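Local coordinates for protein pyruvate kinase (Toxoplasma gondii, PDB 3GG8) that probably catalyses the last step of glycolysis, passing the phosphate of phosphoenolpyruvate to ADP to give pyruvate and ATP, at residues R108-K113 and Y132-D137. Numbering follows the deposited sequence.
Sequences RTGFLK and YNLIGD
Tyr132 reaches across to the backbone of Thr109 and Gly110 in the small beta-rich B domain of pyruvate kinase, which is inserted into the TIM barrel after strand 97-101. The contact joins two of its loops. One leads to strand 118-120, the other runs from strand 125-129 to strand 140-142. The Tyr132 ring leaves the backbone with CG anti to N (chi1 -157°), and its CE1 comes within 3.6 Å of Gly110 CA. The carbonyl oxygens of Arg108 and Thr109 lie at the ring edge, near its plane. The phenol OH donates to Thr109 O at 2.7 Å, from well above the carbonyl plane. It also has a weak hydrogen bond with Arg190 NH1. The side-chain hydroxyl of Thr109, OG1, is bonded to Lys191 N.

A water fills in where the two backbones stand further apart. It accepts from Phe111 N and donates to the carbonyl oxygens of Tyr132 and Leu134, the latter at 2.8 Å. Leu134 itself turns its side chain onto Thr140.

Ile135 sends its two branches to different neighbours. CD1 meets Phe111 CB at 4.0 Å, while CG2 lies against the backbone of Lys113, 3.6 Å from its N. Ile135 remains exposed to solvent despite these contacts.

Gly136 makes a single beta bridge with Leu112. Its N donates to Phe111 O in a nearly straight bond (164°); the modelled 2.5 Å is shorter than usual and its exact length is doubtful. Its O accepts from Lys113 N at 2.9 Å. Leu112 N turns instead to the carboxylate of Glu189. Beside the bridge, Leu112 places its CD2 methyl 3.8 Å from Gly136 C. Asp137 follows and bonds through OD2 to Thr139 N and Thr140 N.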
loop_
_atom_site.group_PDB
_atom_site.type_symbol
_atom_site.label_atom_id
_atom_site.label_comp_id
_atom_site.label_asym_id
_atom_site.label_seq_id
_atom_site.Cartn_x
_atom_site.Cartn_y
_atom_site.Cartn_z
ATOM N N ARG C 108 -2.278 52.680 -12.813
ATOM C CA ARG C 108 -3.226 53.544 -12.119
ATOM C C ARG C 108 -4.079 54.362 -13.082
ATOM O O ARG C 108 -3.656 54.668 -14.209
ATOM C CB ARG C 108 -2.489 54.459 -11.117
ATOM C CG ARG C 108 -2.335 53.835 -9.733
ATOM C CD ARG C 108 -1.409 54.627 -8.825
ATOM N NE ARG C 108 -2.004 54.831 -7.494
ATOM C CZ ARG C 108 -2.067 53.918 -6.522
ATOM N NH1 ARG C 108 -2.646 54.230 -5.363
ATOM N NH2 ARG C 108 -1.569 52.694 -6.700
ATOM N N THR C 109 -5.285 54.706 -12.640
ATOM C CA THR C 109 -6.106 55.688 -13.357
ATOM C C THR C 109 -5.500 57.082 -13.169
ATOM O O THR C 109 -4.651 57.286 -12.309
ATOM C CB THR C 109 -7.577 55.707 -12.883
ATOM O OG1 THR C 109 -7.637 56.118 -11.514
ATOM C CG2 THR C 109 -8.223 54.329 -13.011
ATOM N N GLY C 110 -5.927 58.036 -13.986
ATOM C CA GLY C 110 -5.453 59.404 -13.851
ATOM C C GLY C 110 -6.328 60.273 -12.969
ATOM O O GLY C 110 -7.020 59.779 -12.067
ATOM N N PHE C 111 -6.302 61.572 -13.248
ATOM C CA PHE C 111 -6.990 62.568 -12.432
ATOM C C PHE C 111 -8.393 62.866 -12.943
ATOM O O PHE C 111 -8.660 62.734 -14.127
ATOM C CB PHE C 111 -6.152 63.851 -12.348
ATOM C CG PHE C 111 -4.827 63.653 -11.664
ATOM C CD1 PHE C 111 -4.746 63.629 -10.276
ATOM C CD2 PHE C 111 -3.665 63.469 -12.410
ATOM C CE1 PHE C 111 -3.525 63.434 -9.637
ATOM C CE2 PHE C 111 -2.432 63.275 -11.782
ATOM C CZ PHE C 111 -2.360 63.259 -10.395
ATOM N N LEU C 112 -9.271 63.259 -12.024
ATOM C CA LEU C 112 -10.669 63.554 -12.317
ATOM C C LEU C 112 -10.963 65.052 -12.165
ATOM O O LEU C 112 -10.329 65.745 -11.365
ATOM C CB LEU C 112 -11.591 62.714 -11.414
ATOM C CG LEU C 112 -11.617 61.199 -11.691
ATOM C CD1 LEU C 112 -12.370 60.415 -10.615
ATOM C CD2 LEU C 112 -12.190 60.901 -13.085
ATOM N N LYS C 113 -11.920 65.551 -12.935
ATOM C CA LYS C 113 -12.279 66.956 -12.840
ATOM C C LYS C 113 -12.636 67.302 -11.399
ATOM O O LYS C 113 -13.335 66.532 -10.716
ATOM C CB LYS C 113 -13.419 67.330 -13.795
ATOM C CG LYS C 113 -13.282 68.762 -14.279
ATOM C CD LYS C 113 -14.569 69.351 -14.790
ATOM C CE LYS C 113 -14.621 70.833 -14.455
ATOM N NZ LYS C 113 -15.974 71.399 -14.701
ATOM N N TYR C 132 -1.747 60.738 -19.992
ATOM C CA TYR C 132 -1.908 60.764 -18.547
ATOM C C TYR C 132 -2.126 62.174 -18.000
ATOM O O TYR C 132 -2.464 62.333 -16.833
ATOM C CB TYR C 132 -0.755 60.026 -17.844
ATOM C CG TYR C 132 -1.110 59.534 -16.440
ATOM C CD1 TYR C 132 -2.021 58.498 -16.255
ATOM C CD2 TYR C 132 -0.548 60.119 -15.305
ATOM C CE1 TYR C 132 -2.361 58.046 -14.985
ATOM C CE2 TYR C 132 -0.891 59.672 -14.009
ATOM C CZ TYR C 132 -1.798 58.637 -13.869
ATOM O OH TYR C 132 -2.142 58.177 -12.611
ATOM N N ASN C 133 -1.969 63.180 -18.864
ATOM C CA ASN C 133 -2.285 64.577 -18.542
ATOM C C ASN C 133 -3.788 64.885 -18.603
ATOM O O ASN C 133 -4.240 65.918 -18.108
ATOM C CB ASN C 133 -1.552 65.530 -19.502
ATOM C CG ASN C 133 -0.057 65.610 -19.237
ATOM O OD1 ASN C 133 0.429 65.243 -18.162
ATOM N ND2 ASN C 133 0.681 66.088 -20.222
ATOM N N LEU C 134 -4.540 63.996 -19.247
ATOM C CA LEU C 134 -5.979 64.153 -19.445
ATOM C C LEU C 134 -6.682 64.141 -18.094
ATOM O O LEU C 134 -6.556 63.186 -17.323
ATOM C CB LEU C 134 -6.507 63.020 -20.350
ATOM C CG LEU C 134 -7.902 62.930 -21.003
ATOM C CD1 LEU C 134 -9.049 62.908 -19.992
ATOM C CD2 LEU C 134 -8.115 63.997 -22.075
ATOM N N ILE C 135 -7.406 65.219 -17.813
ATOM C CA ILE C 135 -8.230 65.325 -16.611
ATOM C C ILE C 135 -9.567 64.638 -16.908
ATOM O O ILE C 135 -10.333 65.097 -17.763
ATOM C CB ILE C 135 -8.438 66.816 -16.193
ATOM C CG1 ILE C 135 -7.088 67.535 -15.978
ATOM C CG2 ILE C 135 -9.364 66.927 -14.981
ATOM C CD1 ILE C 135 -6.141 66.875 -14.935
ATOM N N GLY C 136 -9.831 63.536 -16.216
ATOM C CA GLY C 136 -10.965 62.677 -16.519
ATOM C C GLY C 136 -12.348 63.182 -16.136
ATOM O O GLY C 136 -12.487 64.145 -15.386
ATOM N N ASP C 137 -13.371 62.529 -16.682
ATOM C CA ASP C 137 -14.765 62.736 -16.279
ATOM C C ASP C 137 -15.519 61.410 -16.403
ATOM O O ASP C 137 -14.891 60.365 -16.565
ATOM C CB ASP C 137 -15.430 63.857 -17.090
ATOM C CG ASP C 137 -15.419 63.593 -18.587
ATOM O OD1 ASP C 137 -14.927 64.464 -19.336
ATOM O OD2 ASP C 137 -15.914 62.533 -19.026
HETATM O O HOH W 1 -4.750 62.219 -15.484
#